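Local coordinates for protein putative PLP-dependent aminotransferase (Bacillus cereus ATCC 10987, PDB 3JU7) that probably transfers amino groups with the help of pyridoxal phosphate, as a member of the DegT/DnrJ/EryC1/StrS aminotransferase family, at residues 166-171 / 283-288; 111-116 / 136-141; 56-61 / 198-203; 315-320 / 346-351. All blocks are in the same frame, centred on the assembly; numbering follows the deposited sequence.

Interaction 1: residues 166-171 / 283-288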
loop_
_atom_site.group_PDB
_atom_site.type_symbol
_atom_site.label_atom_id
_atom_site.label_comp_id
_atom_site.label_asym_id
_atom_site.label_seq_id
_atom_site.Cartn_x
_atom_site.Cartn_y
_atom_site.Cartn_z
ATOM N N PHE A 166 -14.625 6.596 10.358
ATOM C CA PHE A 166 -14.445 5.630 11.434
ATOM C C PHE A 166 -14.703 6.310 12.759
ATOM O O PHE A 166 -14.228 7.403 13.007
ATOM C CB PHE A 166 -13.041 5.041 11.407
ATOM C CG PHE A 166 -12.881 3.840 12.244
ATOM C CD1 PHE A 166 -13.486 2.646 11.878
ATOM C CD2 PHE A 166 -12.123 3.884 13.415
ATOM C CE1 PHE A 166 -13.341 1.519 12.660
ATOM C CE2 PHE A 166 -11.978 2.775 14.200
ATOM C CZ PHE A 166 -12.590 1.580 13.834
ATOM N N GLY A 167 -15.393 5.610 13.645
ATOM C CA GLY A 167 -15.755 6.142 14.927
ATOM C C GLY A 167 -17.098 6.828 14.909
ATOM O O GLY A 167 -17.528 7.305 15.927
ATOM N N LEU A 168 -17.769 6.891 13.753
ATOM C CA LEU A 168 -19.100 7.521 13.635
ATOM C C LEU A 168 -20.219 6.633 14.201
ATOM O O LEU A 168 -20.547 5.570 13.645
ATOM C CB LEU A 168 -19.419 7.871 12.180
ATOM C CG LEU A 168 -20.774 8.510 11.935
ATOM C CD1 LEU A 168 -20.921 9.815 12.777
ATOM C CD2 LEU A 168 -20.934 8.776 10.399
HETATM N N MSE A 169 -20.820 7.120 15.277
HETATM C CA MSE A 169 -21.894 6.471 16.023
HETATM C C MSE A 169 -23.200 7.242 15.912
HETATM O O MSE A 169 -23.205 8.467 15.911
HETATM C CB MSE A 169 -21.538 6.494 17.506
HETATM C CG MSE A 169 -20.175 5.922 17.835
HETATM SE SE MSE A 169 -20.254 4.035 17.676
HETATM C CE MSE A 169 -19.113 3.631 19.163
ATOM N N ASN A 170 -24.314 6.532 15.880
ATOM C CA ASN A 170 -25.625 7.171 15.842
ATOM C C ASN A 170 -26.589 6.216 16.501
ATOM O O ASN A 170 -26.794 5.100 16.032
ATOM C CB ASN A 170 -26.054 7.458 14.400
ATOM C CG ASN A 170 -27.374 8.216 14.305
ATOM O OD1 ASN A 170 -27.910 8.662 15.303
ATOM N ND2 ASN A 170 -27.878 8.392 13.074
ATOM N N GLY A 171 -27.162 6.662 17.612
ATOM C CA GLY A 171 -28.063 5.848 18.398
ATOM C C GLY A 171 -27.352 4.619 18.890
ATOM O O GLY A 171 -27.918 3.547 18.896
ATOM N N THR A 283 -27.614 16.045 7.685
ATOM C CA THR A 283 -27.311 14.668 8.087
ATOM C C THR A 283 -27.610 14.424 9.568
ATOM O O THR A 283 -27.599 15.354 10.358
ATOM C CB THR A 283 -25.825 14.271 7.715
ATOM O OG1 THR A 283 -25.613 12.880 7.987
ATOM C CG2 THR A 283 -24.783 15.113 8.453
ATOM N N GLU A 284 -27.881 13.177 9.944
ATOM C CA GLU A 284 -28.236 12.863 11.339
ATOM C C GLU A 284 -27.026 12.870 12.279
ATOM O O GLU A 284 -27.160 13.134 13.451
ATOM C CB GLU A 284 -28.868 11.477 11.453
ATOM C CG GLU A 284 -30.122 11.213 10.648
ATOM C CD GLU A 284 -30.641 9.785 10.886
ATOM O OE1 GLU A 284 -30.895 9.440 12.068
ATOM O OE2 GLU A 284 -30.776 9.006 9.906
ATOM N N ALA A 285 -25.852 12.535 11.766
ATOM C CA ALA A 285 -24.680 12.383 12.599
ATOM C C ALA A 285 -23.455 12.543 11.719
ATOM O O ALA A 285 -23.476 12.167 10.549
ATOM C CB ALA A 285 -24.684 11.006 13.276
ATOM N N VAL A 286 -22.406 13.137 12.266
ATOM C CA VAL A 286 -21.200 13.357 11.510
ATOM C C VAL A 286 -20.032 13.350 12.469
ATOM O O VAL A 286 -20.172 13.767 13.589
ATOM C CB VAL A 286 -21.263 14.703 10.708
ATOM C CG1 VAL A 286 -21.425 15.866 11.651
ATOM C CG2 VAL A 286 -20.013 14.891 9.838
ATOM N N ILE A 287 -18.888 12.849 12.035
ATOM C CA ILE A 287 -17.653 13.048 12.779
ATOM C C ILE A 287 -16.767 13.892 11.855
ATOM O O ILE A 287 -16.640 13.598 10.662
ATOM C CB ILE A 287 -16.996 11.722 13.187
ATOM C CG1 ILE A 287 -15.781 12.002 14.035
ATOM C CG2 ILE A 287 -16.570 10.845 11.971
ATOM C CD1 ILE A 287 -15.174 10.742 14.546
ATOM N N GLN A 288 -16.178 14.951 12.395
ATOM C CA GLN A 288 -15.595 15.984 11.538
ATOM C C GLN A 288 -14.051 16.103 11.473
ATOM O O GLN A 288 -13.350 16.330 12.456
ATOM C CB GLN A 288 -16.222 17.315 11.887
ATOM C CG GLN A 288 -17.737 17.265 11.783
ATOM C CD GLN A 288 -18.284 18.610 11.533
ATOM O OE1 GLN A 288 -17.959 19.552 12.246
ATOM N NE2 GLN A 288 -19.079 18.738 10.491
#

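Interaction 2: residues 111-116 / 136-141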
loop_
_atom_site.group_PDB
_atom_site.type_symbol
_atom_site.label_atom_id
_atom_site.label_comp_id
_atom_site.label_asym_id
_atom_site.label_seq_id
_atom_site.Cartn_x
_atom_site.Cartn_y
_atom_site.Cartn_z
ATOM N N ASP A 111 -27.921 16.703 1.388
ATOM C CA ASP A 111 -27.108 15.738 2.150
ATOM C C ASP A 111 -25.787 15.400 1.465
ATOM O O ASP A 111 -24.918 14.809 2.081
ATOM C CB ASP A 111 -27.900 14.471 2.556
ATOM C CG ASP A 111 -28.430 13.654 1.375
ATOM O OD1 ASP A 111 -27.809 13.615 0.289
ATOM O OD2 ASP A 111 -29.502 13.025 1.557
ATOM N N TRP A 112 -25.677 15.799 0.197
ATOM C CA TRP A 112 -24.484 15.667 -0.647
ATOM C C TRP A 112 -24.042 14.242 -0.881
ATOM O O TRP A 112 -22.886 13.988 -1.193
ATOM C CB TRP A 112 -23.331 16.502 -0.111
ATOM C CG TRP A 112 -23.749 17.873 0.289
ATOM C CD1 TRP A 112 -24.763 18.608 -0.252
ATOM C CD2 TRP A 112 -23.157 18.686 1.304
ATOM N NE1 TRP A 112 -24.851 19.824 0.376
ATOM C CE2 TRP A 112 -23.874 19.899 1.337
ATOM C CE3 TRP A 112 -22.098 18.501 2.203
ATOM C CZ2 TRP A 112 -23.565 20.932 2.238
ATOM C CZ3 TRP A 112 -21.787 19.515 3.082
ATOM C CH2 TRP A 112 -22.527 20.722 3.096
ATOM N N TYR A 113 -24.967 13.308 -0.722
ATOM C CA TYR A 113 -24.726 11.948 -1.141
ATOM C C TYR A 113 -25.257 11.744 -2.575
ATOM O O TYR A 113 -26.081 12.518 -3.084
ATOM C CB TYR A 113 -25.408 10.935 -0.213
ATOM C CG TYR A 113 -25.252 11.172 1.258
ATOM C CD1 TYR A 113 -24.006 11.370 1.822
ATOM C CD2 TYR A 113 -26.346 11.097 2.104
ATOM C CE1 TYR A 113 -23.860 11.547 3.196
ATOM C CE2 TYR A 113 -26.219 11.282 3.470
ATOM C CZ TYR A 113 -24.973 11.510 4.023
ATOM O OH TYR A 113 -24.848 11.660 5.400
HETATM N N MSE A 114 -24.786 10.670 -3.188
HETATM C CA MSE A 114 -25.274 10.208 -4.477
HETATM C C MSE A 114 -26.806 10.118 -4.389
HETATM O O MSE A 114 -27.359 9.574 -3.418
HETATM C CB MSE A 114 -24.571 8.873 -4.841
HETATM C CG MSE A 114 -24.883 8.376 -6.209
HETATM SE SE MSE A 114 -23.609 7.167 -6.903
HETATM C CE MSE A 114 -23.592 5.982 -5.309
ATOM N N ASP A 115 -27.486 10.737 -5.350
ATOM C CA ASP A 115 -28.944 10.734 -5.390
ATOM C C ASP A 115 -29.452 9.367 -5.847
ATOM O O ASP A 115 -29.269 8.988 -6.997
ATOM C CB ASP A 115 -29.435 11.830 -6.346
ATOM C CG ASP A 115 -30.940 11.787 -6.591
ATOM O OD1 ASP A 115 -31.563 10.731 -6.366
ATOM O OD2 ASP A 115 -31.495 12.800 -7.053
ATOM N N LYS A 116 -30.119 8.653 -4.944
ATOM C CA LYS A 116 -30.484 7.255 -5.174
ATOM C C LYS A 116 -31.452 7.062 -6.341
ATOM O O LYS A 116 -31.369 6.086 -7.051
ATOM C CB LYS A 116 -30.972 6.591 -3.863
ATOM C CG LYS A 116 -29.748 6.164 -2.961
ATOM C CD LYS A 116 -30.068 5.806 -1.491
ATOM C CE LYS A 116 -30.273 7.062 -0.649
ATOM N NZ LYS A 116 -30.179 6.789 0.811
ATOM N N TYR A 136 -20.027 7.346 -1.543
ATOM C CA TYR A 136 -19.179 7.978 -0.518
ATOM C C TYR A 136 -20.023 8.581 0.612
ATOM O O TYR A 136 -20.937 9.342 0.363
ATOM C CB TYR A 136 -18.337 9.031 -1.200
ATOM C CG TYR A 136 -17.650 10.019 -0.305
ATOM C CD1 TYR A 136 -16.973 9.620 0.826
ATOM C CD2 TYR A 136 -17.627 11.364 -0.639
ATOM C CE1 TYR A 136 -16.323 10.555 1.633
ATOM C CE2 TYR A 136 -16.980 12.296 0.165
ATOM C CZ TYR A 136 -16.337 11.897 1.297
ATOM O OH TYR A 136 -15.719 12.852 2.111
ATOM N N ALA A 137 -19.729 8.229 1.854
ATOM C CA ALA A 137 -20.473 8.751 2.997
ATOM C C ALA A 137 -19.892 10.140 3.314
ATOM O O ALA A 137 -19.150 10.349 4.292
ATOM C CB ALA A 137 -20.373 7.803 4.179
ATOM N N THR A 138 -20.265 11.082 2.459
ATOM C CA THR A 138 -19.669 12.415 2.401
ATOM C C THR A 138 -19.422 13.046 3.757
ATOM O O THR A 138 -20.341 13.149 4.586
ATOM C CB THR A 138 -20.580 13.362 1.563
ATOM O OG1 THR A 138 -20.850 12.726 0.320
ATOM C CG2 THR A 138 -19.956 14.738 1.350
ATOM N N PHE A 139 -18.162 13.435 3.944
ATOM C CA PHE A 139 -17.670 14.173 5.120
ATOM C C PHE A 139 -17.903 13.447 6.456
ATOM O O PHE A 139 -18.151 14.072 7.485
ATOM C CB PHE A 139 -18.222 15.594 5.133
ATOM C CG PHE A 139 -17.969 16.399 3.831
ATOM C CD1 PHE A 139 -16.771 16.344 3.167
ATOM C CD2 PHE A 139 -18.928 17.272 3.354
ATOM C CE1 PHE A 139 -16.538 17.106 2.031
ATOM C CE2 PHE A 139 -18.705 18.035 2.238
ATOM C CZ PHE A 139 -17.504 17.950 1.569
ATOM N N GLY A 140 -17.803 12.123 6.434
ATOM C CA GLY A 140 -17.849 11.316 7.675
ATOM C C GLY A 140 -19.234 11.321 8.289
ATOM O O GLY A 140 -19.404 11.362 9.483
ATOM N N SER A 141 -20.250 11.251 7.452
ATOM C CA SER A 141 -21.601 11.457 7.909
ATOM C C SER A 141 -22.391 10.182 7.793
ATOM O O SER A 141 -21.916 9.162 7.254
ATOM C CB SER A 141 -22.252 12.574 7.085
ATOM O OG SER A 141 -22.380 12.182 5.744
HETATM O O HOH W 1 -21.823 10.066 -2.023
#

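Interaction 3: residues 56-61 / 198-203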
loop_
_atom_site.group_PDB
_atom_site.type_symbol
_atom_site.label_atom_id
_atom_site.label_comp_id
_atom_site.label_asym_id
_atom_site.label_seq_id
_atom_site.Cartn_x
_atom_site.Cartn_y
_atom_site.Cartn_z
ATOM N N VAL A 56 -13.663 -7.637 10.290
ATOM C CA VAL A 56 -12.863 -6.564 9.750
ATOM C C VAL A 56 -11.472 -7.059 9.336
ATOM O O VAL A 56 -10.943 -8.091 9.853
ATOM C CB VAL A 56 -12.671 -5.411 10.787
ATOM C CG1 VAL A 56 -14.037 -4.762 11.205
ATOM C CG2 VAL A 56 -11.897 -5.930 11.973
ATOM N N THR A 57 -10.856 -6.312 8.414
ATOM C CA THR A 57 -9.432 -6.477 8.215
ATOM C C THR A 57 -8.746 -5.127 8.110
ATOM O O THR A 57 -9.282 -4.191 7.495
ATOM C CB THR A 57 -9.110 -7.334 6.985
ATOM O OG1 THR A 57 -7.715 -7.636 7.027
ATOM C CG2 THR A 57 -9.492 -6.579 5.617
ATOM N N THR A 58 -7.561 -5.009 8.713
ATOM C CA THR A 58 -6.748 -3.803 8.503
ATOM C C THR A 58 -6.177 -3.849 7.085
ATOM O O THR A 58 -6.120 -4.918 6.487
ATOM C CB THR A 58 -5.628 -3.683 9.513
ATOM O OG1 THR A 58 -4.763 -4.823 9.407
ATOM C CG2 THR A 58 -6.191 -3.595 10.969
ATOM N N VAL A 59 -5.847 -2.680 6.527
ATOM C CA VAL A 59 -5.128 -2.584 5.252
ATOM C C VAL A 59 -4.100 -1.463 5.387
ATOM O O VAL A 59 -4.172 -0.684 6.328
ATOM C CB VAL A 59 -6.055 -2.330 4.064
ATOM C CG1 VAL A 59 -6.933 -3.559 3.830
ATOM C CG2 VAL A 59 -6.895 -1.065 4.289
ATOM N N ALA A 60 -3.155 -1.360 4.448
ATOM C CA ALA A 60 -2.044 -0.433 4.623
ATOM C C ALA A 60 -2.487 1.009 4.453
ATOM O O ALA A 60 -1.889 1.915 5.022
ATOM C CB ALA A 60 -0.905 -0.778 3.703
ATOM N N ASN A 61 -3.531 1.205 3.650
ATOM C CA ASN A 61 -4.225 2.474 3.511
ATOM C C ASN A 61 -5.604 2.225 2.844
ATOM O O ASN A 61 -5.838 1.159 2.230
ATOM C CB ASN A 61 -3.347 3.526 2.769
ATOM C CG ASN A 61 -3.108 3.188 1.319
ATOM O OD1 ASN A 61 -4.069 3.019 0.542
ATOM N ND2 ASN A 61 -1.827 3.161 0.908
ATOM N N GLY A 198 -2.914 3.942 7.253
ATOM C CA GLY A 198 -3.668 2.763 7.591
ATOM C C GLY A 198 -5.110 2.852 7.105
ATOM O O GLY A 198 -5.555 3.879 6.627
ATOM N N GLY A 199 -5.834 1.764 7.257
ATOM C CA GLY A 199 -7.230 1.702 6.911
ATOM C C GLY A 199 -7.825 0.402 7.405
ATOM O O GLY A 199 -7.115 -0.425 7.991
ATOM N N LEU A 200 -9.134 0.247 7.160
ATOM C CA LEU A 200 -9.914 -0.894 7.610
ATOM C C LEU A 200 -11.050 -1.189 6.626
ATOM O O LEU A 200 -11.610 -0.268 5.976
ATOM C CB LEU A 200 -10.507 -0.609 8.965
ATOM C CG LEU A 200 -11.112 -1.792 9.771
ATOM C CD1 LEU A 200 -10.056 -2.571 10.525
ATOM C CD2 LEU A 200 -12.183 -1.344 10.712
ATOM N N ILE A 201 -11.386 -2.476 6.510
ATOM C CA ILE A 201 -12.564 -2.907 5.764
ATOM C C ILE A 201 -13.468 -3.679 6.686
ATOM O O ILE A 201 -13.012 -4.540 7.398
ATOM C CB ILE A 201 -12.245 -3.782 4.515
ATOM C CG1 ILE A 201 -11.152 -3.119 3.674
ATOM C CG2 ILE A 201 -13.528 -3.985 3.704
ATOM C CD1 ILE A 201 -10.824 -3.842 2.354
ATOM N N TYR A 202 -14.753 -3.338 6.683
ATOM C CA TYR A 202 -15.756 -4.068 7.462
ATOM C C TYR A 202 -16.758 -4.695 6.500
ATOM O O TYR A 202 -17.093 -4.095 5.484
ATOM C CB TYR A 202 -16.546 -3.128 8.384
ATOM C CG TYR A 202 -17.732 -3.817 8.997
ATOM C CD1 TYR A 202 -17.589 -4.613 10.137
ATOM C CD2 TYR A 202 -18.998 -3.740 8.410
ATOM C CE1 TYR A 202 -18.676 -5.278 10.692
ATOM C CE2 TYR A 202 -20.091 -4.412 8.969
ATOM C CZ TYR A 202 -19.926 -5.159 10.117
ATOM O OH TYR A 202 -21.014 -5.822 10.662
ATOM N N SER A 203 -17.216 -5.897 6.819
ATOM C CA SER A 203 -18.394 -6.469 6.153
ATOM C C SER A 203 -19.091 -7.376 7.133
ATOM O O SER A 203 -18.485 -7.964 8.048
ATOM C CB SER A 203 -18.069 -7.204 4.845
ATOM O OG SER A 203 -19.232 -7.694 4.197
#

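Interaction 4: residues 315-320 / 346-351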
loop_
_atom_site.group_PDB
_atom_site.type_symbol
_atom_site.label_atom_id
_atom_site.label_comp_id
_atom_site.label_asym_id
_atom_site.label_seq_id
_atom_site.Cartn_x
_atom_site.Cartn_y
_atom_site.Cartn_z
ATOM N N ALA A 315 -8.282 27.882 4.703
ATOM C CA ALA A 315 -9.411 26.999 4.406
ATOM C C ALA A 315 -9.059 26.261 3.122
ATOM O O ALA A 315 -8.130 26.654 2.429
ATOM C CB ALA A 315 -10.696 27.816 4.165
ATOM N N ARG A 316 -9.817 25.222 2.799
ATOM C CA ARG A 316 -9.694 24.567 1.507
ATOM C C ARG A 316 -11.081 24.385 0.875
ATOM O O ARG A 316 -12.078 24.814 1.449
ATOM C CB ARG A 316 -8.950 23.229 1.639
ATOM C CG ARG A 316 -7.508 23.397 2.072
ATOM C CD ARG A 316 -6.752 22.093 1.994
ATOM N NE ARG A 316 -5.450 22.189 2.636
ATOM C CZ ARG A 316 -4.589 21.177 2.780
ATOM N NH1 ARG A 316 -4.851 19.969 2.308
ATOM N NH2 ARG A 316 -3.431 21.383 3.395
ATOM N N LEU A 317 -11.115 23.753 -0.296
ATOM C CA LEU A 317 -12.336 23.530 -1.055
ATOM C C LEU A 317 -12.466 22.047 -1.445
ATOM O O LEU A 317 -12.178 21.675 -2.581
ATOM C CB LEU A 317 -12.293 24.382 -2.332
ATOM C CG LEU A 317 -12.100 25.893 -2.194
ATOM C CD1 LEU A 317 -11.836 26.478 -3.559
ATOM C CD2 LEU A 317 -13.308 26.559 -1.502
ATOM N N TYR A 318 -12.858 21.208 -0.487
ATOM C CA TYR A 318 -13.197 19.820 -0.741
ATOM C C TYR A 318 -14.709 19.693 -1.092
ATOM O O TYR A 318 -15.547 19.786 -0.195
ATOM C CB TYR A 318 -12.845 18.983 0.512
ATOM C CG TYR A 318 -11.350 18.892 0.707
ATOM C CD1 TYR A 318 -10.552 18.233 -0.239
ATOM C CD2 TYR A 318 -10.715 19.492 1.798
ATOM C CE1 TYR A 318 -9.168 18.158 -0.093
ATOM C CE2 TYR A 318 -9.322 19.417 1.957
ATOM C CZ TYR A 318 -8.559 18.763 0.998
ATOM O OH TYR A 318 -7.195 18.686 1.122
ATOM N N PHE A 319 -15.110 19.446 -2.341
ATOM C CA PHE A 319 -14.309 19.083 -3.483
ATOM C C PHE A 319 -14.590 20.033 -4.624
ATOM O O PHE A 319 -15.614 19.951 -5.305
ATOM C CB PHE A 319 -14.662 17.664 -3.875
ATOM C CG PHE A 319 -14.434 16.711 -2.785
ATOM C CD1 PHE A 319 -13.137 16.342 -2.440
ATOM C CD2 PHE A 319 -15.490 16.246 -2.032
ATOM C CE1 PHE A 319 -12.898 15.496 -1.380
ATOM C CE2 PHE A 319 -15.256 15.402 -0.972
ATOM C CZ PHE A 319 -13.960 15.036 -0.641
ATOM N N SER A 320 -13.670 20.944 -4.841
ATOM C CA SER A 320 -13.806 21.888 -5.928
ATOM C C SER A 320 -12.400 22.210 -6.379
ATOM O O SER A 320 -11.692 22.873 -5.634
ATOM C CB SER A 320 -14.515 23.142 -5.421
ATOM O OG SER A 320 -14.502 24.146 -6.396
ATOM N N ARG A 346 -19.992 26.368 -4.073
ATOM C CA ARG A 346 -20.366 26.892 -2.770
ATOM C C ARG A 346 -19.621 26.266 -1.593
ATOM O O ARG A 346 -19.528 26.881 -0.537
ATOM C CB ARG A 346 -21.883 26.709 -2.548
ATOM C CG ARG A 346 -22.765 27.548 -3.479
ATOM C CD ARG A 346 -24.224 27.401 -3.121
ATOM N NE ARG A 346 -24.502 27.870 -1.774
ATOM C CZ ARG A 346 -25.570 27.564 -1.035
ATOM N NH1 ARG A 346 -26.528 26.765 -1.481
ATOM N NH2 ARG A 346 -25.692 28.083 0.184
ATOM N N ILE A 347 -19.120 25.043 -1.752
ATOM C CA ILE A 347 -18.475 24.343 -0.645
ATOM C C ILE A 347 -17.167 25.027 -0.193
ATOM O O ILE A 347 -16.360 25.473 -1.012
ATOM C CB ILE A 347 -18.274 22.833 -0.966
ATOM C CG1 ILE A 347 -17.954 22.023 0.307
ATOM C CG2 ILE A 347 -17.229 22.627 -2.101
ATOM C CD1 ILE A 347 -19.084 21.910 1.281
ATOM N N VAL A 348 -17.000 25.091 1.132
ATOM C CA VAL A 348 -15.796 25.578 1.810
ATOM C C VAL A 348 -15.460 24.594 2.921
ATOM O O VAL A 348 -16.377 24.046 3.546
ATOM C CB VAL A 348 -16.012 27.004 2.404
ATOM C CG1 VAL A 348 -14.842 27.396 3.335
ATOM C CG2 VAL A 348 -16.193 28.031 1.269
ATOM N N SER A 349 -14.156 24.349 3.136
ATOM C CA SER A 349 -13.659 23.451 4.171
ATOM C C SER A 349 -12.938 24.281 5.226
ATOM O O SER A 349 -11.875 24.837 4.957
ATOM C CB SER A 349 -12.690 22.407 3.578
ATOM O OG SER A 349 -13.307 21.619 2.566
ATOM N N LEU A 350 -13.521 24.404 6.413
ATOM C CA LEU A 350 -12.950 25.297 7.411
ATOM C C LEU A 350 -12.135 24.476 8.388
ATOM O O LEU A 350 -12.479 23.326 8.692
ATOM C CB LEU A 350 -14.009 26.120 8.135
ATOM C CG LEU A 350 -14.889 27.041 7.291
ATOM C CD1 LEU A 350 -15.977 27.684 8.154
ATOM C CD2 LEU A 350 -14.061 28.114 6.607
ATOM N N PRO A 351 -11.050 25.062 8.894
ATOM C CA PRO A 351 -10.206 24.261 9.737
ATOM C C PRO A 351 -10.857 23.831 11.034
ATOM O O PRO A 351 -11.609 24.580 11.669
ATOM C CB PRO A 351 -8.980 25.153 9.991
ATOM C CG PRO A 351 -9.279 26.454 9.442
ATOM C CD PRO A 351 -10.411 26.321 8.493
HETATM O O HOH W 2 -15.849 20.898 2.482
#

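Interaction 1: residues 166-171 / 283-288
Leu168 runs past Ile287 (CA to CA 5.8 Å) and Asn170 past Ala285 (CA to CA 6.2 Å), the two backbones lying 150° apart, roughly antiparallel but joined by no backbone hydrogen bond. Side chains fill the gap. In Leu168 CG is anti to the backbone N (chi1 179°), and from it CD1 lies over the peptide link between Val286 and Ile287, 3.7 Å from Val286 C. That same methyl also meets Ala285 CB at 4.0 Å. Ile287 answers with both branches: CG2 lies 4.1 Å from Leu168 CB, while the extended CG1 arm brings CD1 to 3.8 Å from Phe166 O. A branched residue thus closes the buried end, where it also packs on Trp250 and Leu254 of helix 250-270. Gly167 suits its place because at its positive phi a side chain would press against the preceding carbonyl. Nearer the surface, small Ala285 lets Asn170 come close, CB to CB 4.0 Å. Asn170 ND2 then reaches Glu284 OE1 in a weak hydrogen bond of 3.3 Å, amide and carboxylate planes turned 79° apart. The chemistry therefore changes along the contact: apolar carbon packing holds the buried end, while the weak amide-to-carboxylate bond at the more exposed end probably adds little.

Interaction 2: residues 111-116 / 136-141
Trp112 and Tyr113 belong to a turn leading towards helix 116-126, an Asx turn in which Asp111 OD1 accepts from Tyr113 N; they meet Thr138, Phe139 and Ser141 in the loop after strand 130-133, where Ala137 centres an inverse gamma turn. The clearest bond between them is from Thr138 OG1 to Trp112 O, 2.8 Å long, its donor standing 47° above the carbonyl plane. A chi1 of -52° sets that hydroxyl beside the backbone N of Thr138 and leaves CG2 for the apolar side, against Trp112 CB and over the outer part of one face of the Phe139 ring. Phe139 and Trp112 touch rim to rim, Phe139 CE2 being 3.4 Å from Trp112 CE3 and the planes 82° apart. Tyr113 lays its ring under Asp111 O, which sits 3.5 Å above the ring centre, and carries its phenol to Ser141: OH and Ser141 OG are 2.5 Å apart, with OG at the ring edge and in its plane. Ser141 OG in turn donates to Thr138 O, while Tyr113 OH also bonds Thr283 OG1. A water links the backbones, donating to Tyr136 O at 2.6 Å and accepting from Met114 N at 3.2 Å. Thr138 and Ser141 suit their places, since each puts a hydroxyl on a short arm beside a backbone carbonyl. The buried hydroxyls of Tyr113, Ser141 and Thr283 probably satisfy one another, which would make the joining of two irregular loops specific.

Interaction 3: residues 56-61 / 198-203
Thr57 O is met by two residues of the facing strand: it accepts the hydrogen bond of Ile201 N at 2.9 Å, nearly straight at 162° and in the carbonyl plane, and Leu200 approaches it with CA, in a CA-H...O contact of 3.4 Å, and with CD1 at 3.5 Å. Thr57 N returns the pairing to Ile201 O at 3.0 Å. Further on, Val59 N donates to Gly199 O, whereas the reciprocal bond from Gly199 N to Val59 O is weak. Glycine fits here because a CB would crowd Val59 CG2, which already lies 3.6 Å from Gly199 C, and also the carbonyl carbon of Asn61. On the face bearing Val56, Thr58, Leu200 and Tyr202, Val56 holds CG1 anti to its carbonyl carbon (chi1 -61°) and presses it into the Tyr202 ring edge, in plane, 3.7 Å from CD1; Val56 CB meets Leu200 CD1 at 3.9 Å. Beta-branched residues suit such extended backbone. On the other face Thr57 and Ile201 lie side by side, CG2 to CB 4.1 Å, and the Thr57 hydroxyl bonds Lys213. Asn61 caps the following helix, and its ND2 bonds Asn232 O of the second subunit. An antiparallel strand, 199-203, set between 55-59 and 182-186 is characteristic of the large-domain sheet of fold-type I pyridoxal phosphate enzymes, with the predicted cofactor lysine, Lys191, between strands 182-186 and 199-203.

Interaction 4: residues 315-320 / 346-351
Ser349 forms a single antiparallel bridge with Arg316, adding the irregular chain 315-320 beside strand 347-350, whose other edge pairs with strand 291-294 in a two-stranded sheet. From this bridge the serine side chain points across the contact. Its CB lies 3.3 Å from Arg316 O. Its OG, anti to the carbonyl carbon (chi1 -59°), accepts from Tyr318 N at 3.1 Å and reaches the edge of the Tyr318 ring, near its plane; a water sits 2.6 Å from the same Ser349 OG and donates to Tyr318 O. A short hydroxyl is apt here, since it can serve a backbone N-H beyond the last bridge bond and still hold a water. The bridge itself is complete, Arg316 N to Ser349 O at 3.0 Å and Ser349 N to Arg316 O at 2.7 Å. Around it aliphatic side chains pack on each other and on backbone carbonyls: Ala315 CB sits among Val348 CG1, Leu350 CD2 and helix 301-309, and Leu317 CD2 leans on Val348 CG2. Ile347 brings CG1 to 3.3 Å from Tyr318 O, the carbonyl of the cis peptide into Phe319, while its CG2 rests near Phe319 N. Arg316 itself turns away from the strand, with NE in a salt bridge to Glu314, and its NH1 donates to Tyr318 OH at 2.9 Å, the oxygen lying 5° out of the guanidinium plane.

Interactions 1 and 2 lie 12 Å apart between centres and are joined by a backbone hydrogen bond from Ile287 N to Gly140 O, with Leu168 packed against Gly140. Interaction 2 also meets interaction 4, 16 Å away, where Phe139 packs on Tyr318, Phe319 and Ile347. On the other flank, Phe166 of interaction 1 touches Leu200 of interaction 3. Interactions 3 and 4 are the most distant, 27 Å between centres and on opposite sides of the chain's centre. Along the chain, 111-116 and 136-141 both fall between the strands of interaction 3, the segments of interactions 1 and 3 alternate, and interaction 4 comes last. The series therefore runs from the four-stranded sheet, through the loops between, to the C-terminal two-stranded sheet.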